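Local coordinates for GTP-binding protein (Thermus thermophilus, PDB 2DBY) that binds guanine nucleotide, seen here as GDP, and is probably a ribosome-associated, magnesium-dependent ATPase of the OBG GTPase family, at residues A[1-7]-A[71-76]; A[104-110]-A[205-211]; A[147-151]-A[163-168]. All coordinates share one frame; numbering follows the deposited sequence.

Contact 1 (A[1-7]-A[71-76]); sequences MLAVGIV and VEFVDI
Parallel beta pairing joins strand 3-7 to the end of strand 66-75 in the buried core sheet of the P-loop G domain, the short axes 31° apart. Four backbone bonds set the register: Val4 N to Glu72 O, Val74 N to Val4 O, Ile6 N to Val74 O at 2.7 Å, and Ile76 N to Ile6 O. Where the strands begin to part, a water takes over, accepting from Glu72 N and donating to Leu2 O.

On the face of Val4, Phe73 and Ile6, the Phe73 ring lies alongside Val4, its CD2 3.6 Å from Val4 CB, while Ile6 CD1 reaches the same CD2 at 3.8 Å. On the other face Val74 CG2 meets Ala3 CB at 3.9 Å and CE of selenomethionine Met1 at 4.0 Å. Glu72, with CG anti to the backbone N (chi1 -177°), runs over Ala3 CB and brings OE2 to 3.4 Å from Met1 SE. Past Gly5, Ile76 CG1 lies 3.7 Å from Gly5 CA, where a side chain would collide with it.

Asp75 OD1 is salt-bridged to Lys14, and through this charge the C-terminal end of a largely buried strand pair probably helps to hold the lysine of the GDP site.

Contact 2 (A[104-110]-A[205-211]); sequences AHVLRCF and IYVANVA. With GDP (guanosine-5'-diphosphate), chain B; FMT (formic acid), chain C.
Ile205 opens the pairing with strand 102-108: its O accepts from His105 N, and Ala104 CB packs against its CB. At Tyr206 the ring takes Leu107 CD1 over one face, a CH-pi contact 4.3 Å from the centroid and 24° off the normal. Val207 uses both backbone groups: its N donates to His105 O, and its O accepts from Leu107 N, while CG2 meets Ala104 CB at 3.9 Å. Ala208 brings CB to 3.9 Å from Cys109 SG.

From Asn209 on, the C-terminal ends of the two parallel strands form part of the GDP pocket, lined here by Arg108, Phe110, Asn209 and Val210. Asn209 N donates to Leu107 O and its O accepts from Cys109 N at 2.8 Å. A chi1 of -169° swings the amide away from its own backbone N and out beside the base, ND2 3.2 Å from GDP N7, where bonds to Val12 O and Ala243 N fix it. Phe110 meets this amide with CE2 3.4 Å from ND2, the two planes 87° apart. The base lies over one Phe110 face, offset toward the rim and tilted, with CZ 3.3 Å from GDP C4. Arg108 NH2 reaches GDP O4' in a short but weak bond. Val210 CG1 touches Cys109 CB, and Ala211 N donates to a water that bridges back to Cys109 O.

In the sheet, strand 3-7 flanks 102-108 and strand 237-241 flanks 204-209. Helices 124-156 and 222-234 cover the face bearing Tyr206.

Contact 3 (A[147-151]-A[163-168]); sequences LERLR and LLEAAE
The two helical segments run antiparallel, their short axes 152° apart and 9.3 Å at closest approach, with Leu150 and Leu164 the nearest CA pair at 5.5 Å. Leu164 is the wedge of the interface. Turned nearly opposite its own N about the first bond (chi1 173°), its side chain carries CD1 across to Leu147 O and Arg151 N and against Leu150 CB at 3.9 Å. Leu147 reaches over with CD2, 3.6 Å from Ala167 CB, where the small alanine allows close approach; the same methyl rests 3.9 Å from Glu168 CD. Leu150 crosses Leu163 at about a right angle, CD1 to CB 4.0 Å.

A salt bridge closes one border. Arg151 bends at chi3 and approaches end-on, giving both terminal nitrogens to one oxygen: NH1 is 2.9 Å and NH2 3.2 Å from Glu168 OE1. That oxygen lies in the guanidinium plane, yet the carboxylate is turned 47° from it, and only NH1 arrives nearly along the C-O axis. Leu164 CD1 sits over one guanidinium face. Replacing Glu168 by an alanine would probably leave the Arg151 charge without its mate and its guanidinium freer to turn.

A predicted coiled coil spans most of this region; helices 124-156 and 161-175 form an antiparallel hairpin. Helix 187-195 packs beside it, Phe192 touching Leu150 and Ala167, while Arg191 and Glu195 touch Leu163.

Contacts 1 and 2 are parts of one sheet, their centres 16 Å apart. Neighbouring strands 3-7 and 102-108 join them through probable hydrogen bonds, Gly5 O to Ala104 N and Val7 N to Ala104 O, each 2.8 Å, and through packing of Ile6 on Val106. Contact 1 closes before contact 2 opens. Contact 3 comes from the chain between the two strands of contact 2, an excursion that includes helix 124-156, yet its centre lies 36 Å from contact 2 and 30 Å from contact 1. All fall within the OBG-type G range: a nucleotide-binding sheet core with a helical hairpin projecting well away from the GDP.

Contact 1 (A[1-7]-A[71-76])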
loop_
_atom_site.group_PDB
_atom_site.type_symbol
_atom_site.label_atom_id
_atom_site.label_comp_id
_atom_site.label_asym_id
_atom_site.label_seq_id
_atom_site.Cartn_x
_atom_site.Cartn_y
_atom_site.Cartn_z
HETATM N N MSE A 1 10.012 5.038 1.500
HETATM C CA MSE A 1 8.807 5.192 2.370
HETATM C C MSE A 1 7.795 4.088 2.067
HETATM O O MSE A 1 7.473 3.826 0.892
HETATM C CB MSE A 1 8.128 6.548 2.117
HETATM C CG MSE A 1 8.332 7.620 3.189
HETATM SE SE MSE A 1 7.111 9.117 2.873
HETATM C CE MSE A 1 7.805 9.638 1.132
ATOM N N LEU A 2 7.294 3.446 3.123
ATOM C CA LEU A 2 6.282 2.400 2.975
ATOM C C LEU A 2 4.986 3.198 2.792
ATOM O O LEU A 2 4.156 3.296 3.705
ATOM C CB LEU A 2 6.187 1.567 4.254
ATOM C CG LEU A 2 5.340 0.317 4.052
ATOM C CD1 LEU A 2 5.953 -0.539 2.941
ATOM C CD2 LEU A 2 5.251 -0.443 5.349
ATOM N N ALA A 3 4.815 3.777 1.608
ATOM C CA ALA A 3 3.668 4.617 1.363
ATOM C C ALA A 3 3.249 4.575 -0.101
ATOM O O ALA A 3 4.014 4.141 -0.970
ATOM C CB ALA A 3 3.998 6.071 1.750
ATOM N N VAL A 4 2.043 5.065 -0.352
ATOM C CA VAL A 4 1.482 5.112 -1.704
ATOM C C VAL A 4 1.537 6.579 -2.146
ATOM O O VAL A 4 1.024 7.465 -1.451
ATOM C CB VAL A 4 0.017 4.660 -1.724
ATOM C CG1 VAL A 4 -0.562 4.780 -3.153
ATOM C CG2 VAL A 4 -0.088 3.220 -1.196
ATOM N N GLY A 5 2.159 6.827 -3.290
ATOM C CA GLY A 5 2.252 8.190 -3.796
ATOM C C GLY A 5 1.081 8.455 -4.737
ATOM O O GLY A 5 0.900 7.717 -5.708
ATOM N N ILE A 6 0.278 9.480 -4.441
ATOM C CA ILE A 6 -0.872 9.829 -5.268
ATOM C C ILE A 6 -0.466 10.868 -6.296
ATOM O O ILE A 6 0.026 11.953 -5.939
ATOM C CB ILE A 6 -2.045 10.391 -4.415
ATOM C CG1 ILE A 6 -2.432 9.345 -3.355
ATOM C CG2 ILE A 6 -3.257 10.725 -5.342
ATOM C CD1 ILE A 6 -3.689 9.672 -2.587
ATOM N N VAL A 7 -0.668 10.544 -7.578
ATOM C CA VAL A 7 -0.297 11.471 -8.635
ATOM C C VAL A 7 -1.492 11.837 -9.478
ATOM O O VAL A 7 -2.500 11.130 -9.483
ATOM C CB VAL A 7 0.810 10.887 -9.558
ATOM C CG1 VAL A 7 1.976 10.405 -8.723
ATOM C CG2 VAL A 7 0.276 9.778 -10.386
ATOM N N VAL A 71 -2.622 3.192 6.561
ATOM C CA VAL A 71 -1.881 3.163 5.300
ATOM C C VAL A 71 -1.488 4.609 4.997
ATOM O O VAL A 71 -2.338 5.504 5.024
ATOM C CB VAL A 71 -2.745 2.636 4.139
ATOM C CG1 VAL A 71 -1.920 2.661 2.825
ATOM C CG2 VAL A 71 -3.211 1.232 4.438
ATOM N N GLU A 72 -0.210 4.821 4.702
ATOM C CA GLU A 72 0.314 6.165 4.429
ATOM C C GLU A 72 0.243 6.539 2.942
ATOM O O GLU A 72 0.578 5.732 2.086
ATOM C CB GLU A 72 1.763 6.224 4.913
ATOM C CG GLU A 72 2.452 7.578 4.775
ATOM C CD GLU A 72 3.797 7.587 5.480
ATOM O OE1 GLU A 72 3.820 7.589 6.720
ATOM O OE2 GLU A 72 4.829 7.582 4.796
ATOM N N PHE A 73 -0.185 7.775 2.669
ATOM C CA PHE A 73 -0.329 8.285 1.312
ATOM C C PHE A 73 0.436 9.593 1.203
ATOM O O PHE A 73 0.415 10.397 2.144
ATOM C CB PHE A 73 -1.806 8.550 0.995
ATOM C CG PHE A 73 -2.607 7.300 0.772
ATOM C CD1 PHE A 73 -3.297 6.696 1.827
ATOM C CD2 PHE A 73 -2.636 6.700 -0.484
ATOM C CE1 PHE A 73 -4.003 5.503 1.626
ATOM C CE2 PHE A 73 -3.337 5.512 -0.698
ATOM C CZ PHE A 73 -4.020 4.909 0.355
ATOM N N VAL A 74 1.085 9.807 0.062
ATOM C CA VAL A 74 1.842 11.029 -0.159
ATOM C C VAL A 74 1.283 11.775 -1.364
ATOM O O VAL A 74 1.030 11.157 -2.410
ATOM C CB VAL A 74 3.307 10.687 -0.448
ATOM C CG1 VAL A 74 4.117 11.974 -0.670
ATOM C CG2 VAL A 74 3.872 9.857 0.682
ATOM N N ASP A 75 1.068 13.085 -1.236
ATOM C CA ASP A 75 0.585 13.863 -2.364
ATOM C C ASP A 75 1.862 14.156 -3.127
ATOM O O ASP A 75 2.658 14.999 -2.684
ATOM C CB ASP A 75 -0.032 15.197 -1.916
ATOM C CG ASP A 75 -0.561 16.028 -3.088
ATOM O OD1 ASP A 75 -0.348 15.639 -4.259
ATOM O OD2 ASP A 75 -1.198 17.080 -2.838
ATOM N N ILE A 76 2.040 13.486 -4.270
ATOM C CA ILE A 76 3.258 13.652 -5.052
ATOM C C ILE A 76 3.198 14.967 -5.757
ATOM O O ILE A 76 2.311 15.230 -6.575
ATOM C CB ILE A 76 3.447 12.546 -6.082
ATOM C CG1 ILE A 76 3.676 11.197 -5.376
ATOM C CG2 ILE A 76 4.640 12.906 -6.997
ATOM C CD1 ILE A 76 4.994 11.065 -4.645
HETATM O O HOH W 1 1.696 2.679 4.790
#

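Contact 2 (A[104-110]-A[205-211])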
loop_
_atom_site.group_PDB
_atom_site.type_symbol
_atom_site.label_atom_id
_atom_site.label_comp_id
_atom_site.label_asym_id
_atom_site.label_seq_id
_atom_site.Cartn_x
_atom_site.Cartn_y
_atom_site.Cartn_z
ATOM N N ALA A 104 -0.526 5.711 -6.969
ATOM C CA ALA A 104 -1.964 5.677 -7.209
ATOM C C ALA A 104 -2.182 6.905 -8.102
ATOM O O ALA A 104 -1.922 8.047 -7.704
ATOM C CB ALA A 104 -2.741 5.801 -5.883
ATOM N N HIS A 105 -2.660 6.668 -9.315
ATOM C CA HIS A 105 -2.840 7.743 -10.285
ATOM C C HIS A 105 -4.318 8.053 -10.416
ATOM O O HIS A 105 -5.103 7.200 -10.832
ATOM C CB HIS A 105 -2.240 7.291 -11.651
ATOM C CG HIS A 105 -2.187 8.373 -12.698
ATOM N ND1 HIS A 105 -1.377 8.282 -13.813
ATOM C CD2 HIS A 105 -2.817 9.572 -12.790
ATOM C CE1 HIS A 105 -1.510 9.374 -14.547
ATOM N NE2 HIS A 105 -2.381 10.175 -13.951
ATOM N N VAL A 106 -4.690 9.285 -10.070
ATOM C CA VAL A 106 -6.090 9.713 -10.137
ATOM C C VAL A 106 -6.392 10.088 -11.588
ATOM O O VAL A 106 -5.710 10.917 -12.182
ATOM C CB VAL A 106 -6.333 10.935 -9.233
ATOM C CG1 VAL A 106 -7.809 11.377 -9.314
ATOM C CG2 VAL A 106 -5.935 10.578 -7.779
ATOM N N LEU A 107 -7.428 9.470 -12.138
ATOM C CA LEU A 107 -7.822 9.695 -13.527
ATOM C C LEU A 107 -9.275 10.162 -13.522
ATOM O O LEU A 107 -10.139 9.531 -12.893
ATOM C CB LEU A 107 -7.686 8.369 -14.285
ATOM C CG LEU A 107 -6.279 7.777 -14.344
ATOM C CD1 LEU A 107 -6.358 6.358 -14.949
ATOM C CD2 LEU A 107 -5.398 8.681 -15.229
ATOM N N ARG A 108 -9.548 11.271 -14.210
ATOM C CA ARG A 108 -10.904 11.792 -14.236
ATOM C C ARG A 108 -11.817 10.997 -15.181
ATOM O O ARG A 108 -11.534 10.872 -16.388
ATOM C CB ARG A 108 -10.880 13.281 -14.627
ATOM C CG ARG A 108 -12.247 13.809 -15.052
ATOM C CD ARG A 108 -12.278 15.324 -15.092
ATOM N NE ARG A 108 -12.018 15.846 -13.761
ATOM C CZ ARG A 108 -12.386 17.048 -13.335
ATOM N NH1 ARG A 108 -13.044 17.873 -14.140
ATOM N NH2 ARG A 108 -12.092 17.423 -12.097
ATOM N N CYS A 109 -12.891 10.441 -14.629
ATOM C CA CYS A 109 -13.845 9.670 -15.419
ATOM C C CYS A 109 -15.271 10.225 -15.403
ATOM O O CYS A 109 -16.235 9.466 -15.522
ATOM C CB CYS A 109 -13.882 8.202 -14.979
ATOM S SG CYS A 109 -12.302 7.332 -15.241
ATOM N N PHE A 110 -15.411 11.533 -15.231
ATOM C CA PHE A 110 -16.739 12.174 -15.258
ATOM C C PHE A 110 -16.558 13.577 -15.840
ATOM O O PHE A 110 -15.458 14.120 -15.813
ATOM C CB PHE A 110 -17.314 12.291 -13.851
ATOM C CG PHE A 110 -16.533 13.204 -12.971
ATOM C CD1 PHE A 110 -16.670 14.587 -13.088
ATOM C CD2 PHE A 110 -15.576 12.694 -12.108
ATOM C CE1 PHE A 110 -15.854 15.446 -12.368
ATOM C CE2 PHE A 110 -14.752 13.542 -11.381
ATOM C CZ PHE A 110 -14.887 14.921 -11.513
ATOM N N ILE A 205 -1.934 1.693 -8.835
ATOM C CA ILE A 205 -3.393 1.642 -8.673
ATOM C C ILE A 205 -3.944 2.789 -9.523
ATOM O O ILE A 205 -3.489 3.915 -9.397
ATOM C CB ILE A 205 -3.817 1.930 -7.215
ATOM C CG1 ILE A 205 -3.251 0.883 -6.267
ATOM C CG2 ILE A 205 -5.373 1.979 -7.120
ATOM C CD1 ILE A 205 -3.201 1.400 -4.821
ATOM N N TYR A 206 -4.888 2.518 -10.420
ATOM C CA TYR A 206 -5.482 3.598 -11.188
ATOM C C TYR A 206 -6.724 3.933 -10.363
ATOM O O TYR A 206 -7.541 3.048 -10.103
ATOM C CB TYR A 206 -5.935 3.114 -12.562
ATOM C CG TYR A 206 -4.844 3.003 -13.609
ATOM C CD1 TYR A 206 -5.061 2.259 -14.764
ATOM C CD2 TYR A 206 -3.630 3.647 -13.463
ATOM C CE1 TYR A 206 -4.094 2.158 -15.752
ATOM C CE2 TYR A 206 -2.641 3.563 -14.447
ATOM C CZ TYR A 206 -2.890 2.810 -15.594
ATOM O OH TYR A 206 -1.941 2.719 -16.586
ATOM N N VAL A 207 -6.853 5.191 -9.947
ATOM C CA VAL A 207 -7.996 5.609 -9.128
ATOM C C VAL A 207 -8.950 6.333 -10.071
ATOM O O VAL A 207 -8.695 7.474 -10.472
ATOM C CB VAL A 207 -7.527 6.577 -7.998
ATOM C CG1 VAL A 207 -8.714 7.008 -7.148
ATOM C CG2 VAL A 207 -6.487 5.886 -7.123
ATOM N N ALA A 208 -10.019 5.650 -10.456
ATOM C CA ALA A 208 -11.001 6.243 -11.376
ATOM C C ALA A 208 -11.932 7.146 -10.583
ATOM O O ALA A 208 -12.751 6.656 -9.799
ATOM C CB ALA A 208 -11.813 5.130 -12.088
ATOM N N ASN A 209 -11.789 8.457 -10.770
ATOM C CA ASN A 209 -12.632 9.435 -10.068
ATOM C C ASN A 209 -13.914 9.587 -10.877
ATOM O O ASN A 209 -13.876 9.972 -12.048
ATOM C CB ASN A 209 -11.911 10.777 -9.958
ATOM C CG ASN A 209 -12.620 11.741 -9.026
ATOM O OD1 ASN A 209 -13.491 11.340 -8.236
ATOM N ND2 ASN A 209 -12.252 13.001 -9.096
ATOM N N VAL A 210 -15.042 9.275 -10.251
ATOM C CA VAL A 210 -16.321 9.332 -10.928
ATOM C C VAL A 210 -17.351 10.155 -10.157
ATOM O O VAL A 210 -17.122 10.534 -9.010
ATOM C CB VAL A 210 -16.938 7.906 -11.097
ATOM C CG1 VAL A 210 -16.025 7.045 -11.955
ATOM C CG2 VAL A 210 -17.128 7.216 -9.721
ATOM N N ALA A 211 -18.472 10.429 -10.816
ATOM C CA ALA A 211 -19.577 11.119 -10.158
ATOM C C ALA A 211 -20.151 10.050 -9.210
ATOM O O ALA A 211 -20.113 8.861 -9.524
ATOM C CB ALA A 211 -20.618 11.532 -11.190
HETATM P PB GDP B . -6.859 18.735 -9.168
HETATM O O1B GDP B . -6.482 19.798 -10.190
HETATM O O2B GDP B . -6.486 17.246 -9.695
HETATM O O3B GDP B . -6.613 19.047 -7.694
HETATM O O3A GDP B . -8.493 18.729 -9.269
HETATM P PA GDP B . -9.595 19.317 -8.245
HETATM O O1A GDP B . -9.470 18.659 -6.939
HETATM O O2A GDP B . -9.399 20.905 -8.078
HETATM O "O5'" GDP B . -11.061 19.004 -8.847
HETATM C "C5'" GDP B . -11.220 19.690 -10.095
HETATM C "C4'" GDP B . -12.726 19.984 -10.312
HETATM O "O4'" GDP B . -13.540 18.746 -10.359
HETATM C "C3'" GDP B . -13.380 20.802 -9.207
HETATM O "O3'" GDP B . -14.224 21.942 -9.361
HETATM C "C2'" GDP B . -13.870 19.707 -8.224
HETATM O "O2'" GDP B . -15.001 20.266 -7.515
HETATM C "C1'" GDP B . -14.493 18.731 -9.211
HETATM N N9 GDP B . -14.563 17.333 -8.694
HETATM C C8 GDP B . -13.535 16.609 -8.119
HETATM N N7 GDP B . -13.945 15.414 -7.791
HETATM C C5 GDP B . -15.257 15.287 -8.129
HETATM C C6 GDP B . -16.224 14.231 -8.024
HETATM O O6 GDP B . -15.914 13.170 -7.536
HETATM N N1 GDP B . -17.508 14.449 -8.486
HETATM C C2 GDP B . -17.853 15.666 -9.043
HETATM N N2 GDP B . -19.134 15.858 -9.496
HETATM N N3 GDP B . -16.961 16.661 -9.148
HETATM C C4 GDP B . -15.671 16.517 -8.711
HETATM C C FMT C . 0.774 5.953 -13.768
HETATM O O1 FMT C . 0.253 6.069 -14.873
HETATM O O2 FMT C . 1.848 5.129 -13.595
HETATM O O HOH W 2 -18.889 9.562 -13.573
#

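Contact 3 (A[147-151]-A[163-168])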
loop_
_atom_site.group_PDB
_atom_site.type_symbol
_atom_site.label_atom_id
_atom_site.label_comp_id
_atom_site.label_asym_id
_atom_site.label_seq_id
_atom_site.Cartn_x
_atom_site.Cartn_y
_atom_site.Cartn_z
ATOM N N LEU A 147 23.465 -1.203 -17.278
ATOM C CA LEU A 147 23.981 -2.189 -18.234
ATOM C C LEU A 147 25.480 -2.000 -18.421
ATOM O O LEU A 147 26.240 -2.969 -18.476
ATOM C CB LEU A 147 23.261 -2.073 -19.586
ATOM C CG LEU A 147 21.840 -2.665 -19.652
ATOM C CD1 LEU A 147 21.154 -2.234 -20.923
ATOM C CD2 LEU A 147 21.921 -4.207 -19.591
ATOM N N GLU A 148 25.907 -0.747 -18.499
ATOM C CA GLU A 148 27.330 -0.456 -18.672
ATOM C C GLU A 148 28.128 -0.889 -17.453
ATOM O O GLU A 148 29.153 -1.549 -17.590
ATOM C CB GLU A 148 27.552 1.042 -18.926
ATOM C CG GLU A 148 26.766 1.584 -20.119
ATOM C CD GLU A 148 27.571 2.529 -21.004
ATOM O OE1 GLU A 148 26.967 3.155 -21.907
ATOM O OE2 GLU A 148 28.803 2.639 -20.804
ATOM N N ARG A 149 27.659 -0.509 -16.266
ATOM C CA ARG A 149 28.320 -0.855 -15.017
ATOM C C ARG A 149 28.319 -2.352 -14.739
ATOM O O ARG A 149 29.358 -2.913 -14.392
ATOM C CB ARG A 149 27.655 -0.135 -13.836
ATOM C CG ARG A 149 28.106 1.305 -13.630
ATOM C CD ARG A 149 29.104 1.369 -12.478
ATOM N NE ARG A 149 30.233 0.471 -12.703
ATOM C CZ ARG A 149 31.082 0.070 -11.762
ATOM N NH1 ARG A 149 30.939 0.484 -10.509
ATOM N NH2 ARG A 149 32.074 -0.751 -12.075
ATOM N N LEU A 150 27.165 -3.003 -14.888
ATOM C CA LEU A 150 27.066 -4.445 -14.632
ATOM C C LEU A 150 27.903 -5.293 -15.583
ATOM O O LEU A 150 28.445 -6.335 -15.181
ATOM C CB LEU A 150 25.593 -4.896 -14.702
ATOM C CG LEU A 150 24.751 -4.455 -13.495
ATOM C CD1 LEU A 150 23.260 -4.697 -13.783
ATOM C CD2 LEU A 150 25.168 -5.244 -12.257
ATOM N N ARG A 151 27.998 -4.882 -16.841
ATOM C CA ARG A 151 28.776 -5.651 -17.806
ATOM C C ARG A 151 30.246 -5.634 -17.385
ATOM O O ARG A 151 30.959 -6.621 -17.549
ATOM C CB ARG A 151 28.630 -5.077 -19.210
ATOM C CG ARG A 151 28.948 -6.091 -20.316
ATOM C CD ARG A 151 28.829 -5.457 -21.687
ATOM N NE ARG A 151 27.556 -4.763 -21.871
ATOM C CZ ARG A 151 26.382 -5.372 -22.013
ATOM N NH1 ARG A 151 26.312 -6.699 -22.004
ATOM N NH2 ARG A 151 25.274 -4.651 -22.148
ATOM N N LEU A 163 22.202 -10.215 -12.627
ATOM C CA LEU A 163 21.587 -8.892 -12.676
ATOM C C LEU A 163 21.749 -8.292 -14.075
ATOM O O LEU A 163 20.846 -7.635 -14.601
ATOM C CB LEU A 163 22.223 -7.961 -11.632
ATOM C CG LEU A 163 21.737 -8.195 -10.195
ATOM C CD1 LEU A 163 22.324 -9.495 -9.638
ATOM C CD2 LEU A 163 22.164 -7.004 -9.348
ATOM N N LEU A 164 22.905 -8.513 -14.689
ATOM C CA LEU A 164 23.129 -7.991 -16.034
ATOM C C LEU A 164 22.113 -8.607 -17.013
ATOM O O LEU A 164 21.544 -7.899 -17.848
ATOM C CB LEU A 164 24.564 -8.321 -16.511
ATOM C CG LEU A 164 24.881 -7.968 -17.964
ATOM C CD1 LEU A 164 24.833 -6.439 -18.175
ATOM C CD2 LEU A 164 26.270 -8.514 -18.314
ATOM N N GLU A 165 21.899 -9.924 -16.924
ATOM C CA GLU A 165 20.974 -10.581 -17.852
ATOM C C GLU A 165 19.526 -10.141 -17.622
ATOM O O GLU A 165 18.743 -9.988 -18.573
ATOM C CB GLU A 165 21.122 -12.092 -17.758
ATOM C CG GLU A 165 22.576 -12.552 -18.073
ATOM C CD GLU A 165 23.137 -11.889 -19.324
ATOM O OE1 GLU A 165 23.857 -10.867 -19.195
ATOM O OE2 GLU A 165 22.844 -12.365 -20.447
ATOM N N ALA A 166 19.182 -9.895 -16.363
ATOM C CA ALA A 166 17.835 -9.398 -16.054
ATOM C C ALA A 166 17.684 -8.001 -16.672
ATOM O O ALA A 166 16.655 -7.662 -17.270
ATOM C CB ALA A 166 17.649 -9.328 -14.541
ATOM N N ALA A 167 18.709 -7.175 -16.496
ATOM C CA ALA A 167 18.690 -5.819 -17.044
ATOM C C ALA A 167 18.538 -5.847 -18.579
ATOM O O ALA A 167 17.812 -5.020 -19.148
ATOM C CB ALA A 167 19.976 -5.066 -16.639
ATOM N N GLU A 168 19.205 -6.794 -19.245
ATOM C CA GLU A 168 19.106 -6.904 -20.719
ATOM C C GLU A 168 17.646 -7.136 -21.106
ATOM O O GLU A 168 17.147 -6.552 -22.071
ATOM C CB GLU A 168 19.927 -8.109 -21.242
ATOM C CG GLU A 168 21.453 -8.093 -21.044
ATOM C CD GLU A 168 22.189 -7.213 -22.037
ATOM O OE1 GLU A 168 23.446 -7.280 -22.066
ATOM O OE2 GLU A 168 21.524 -6.453 -22.780
#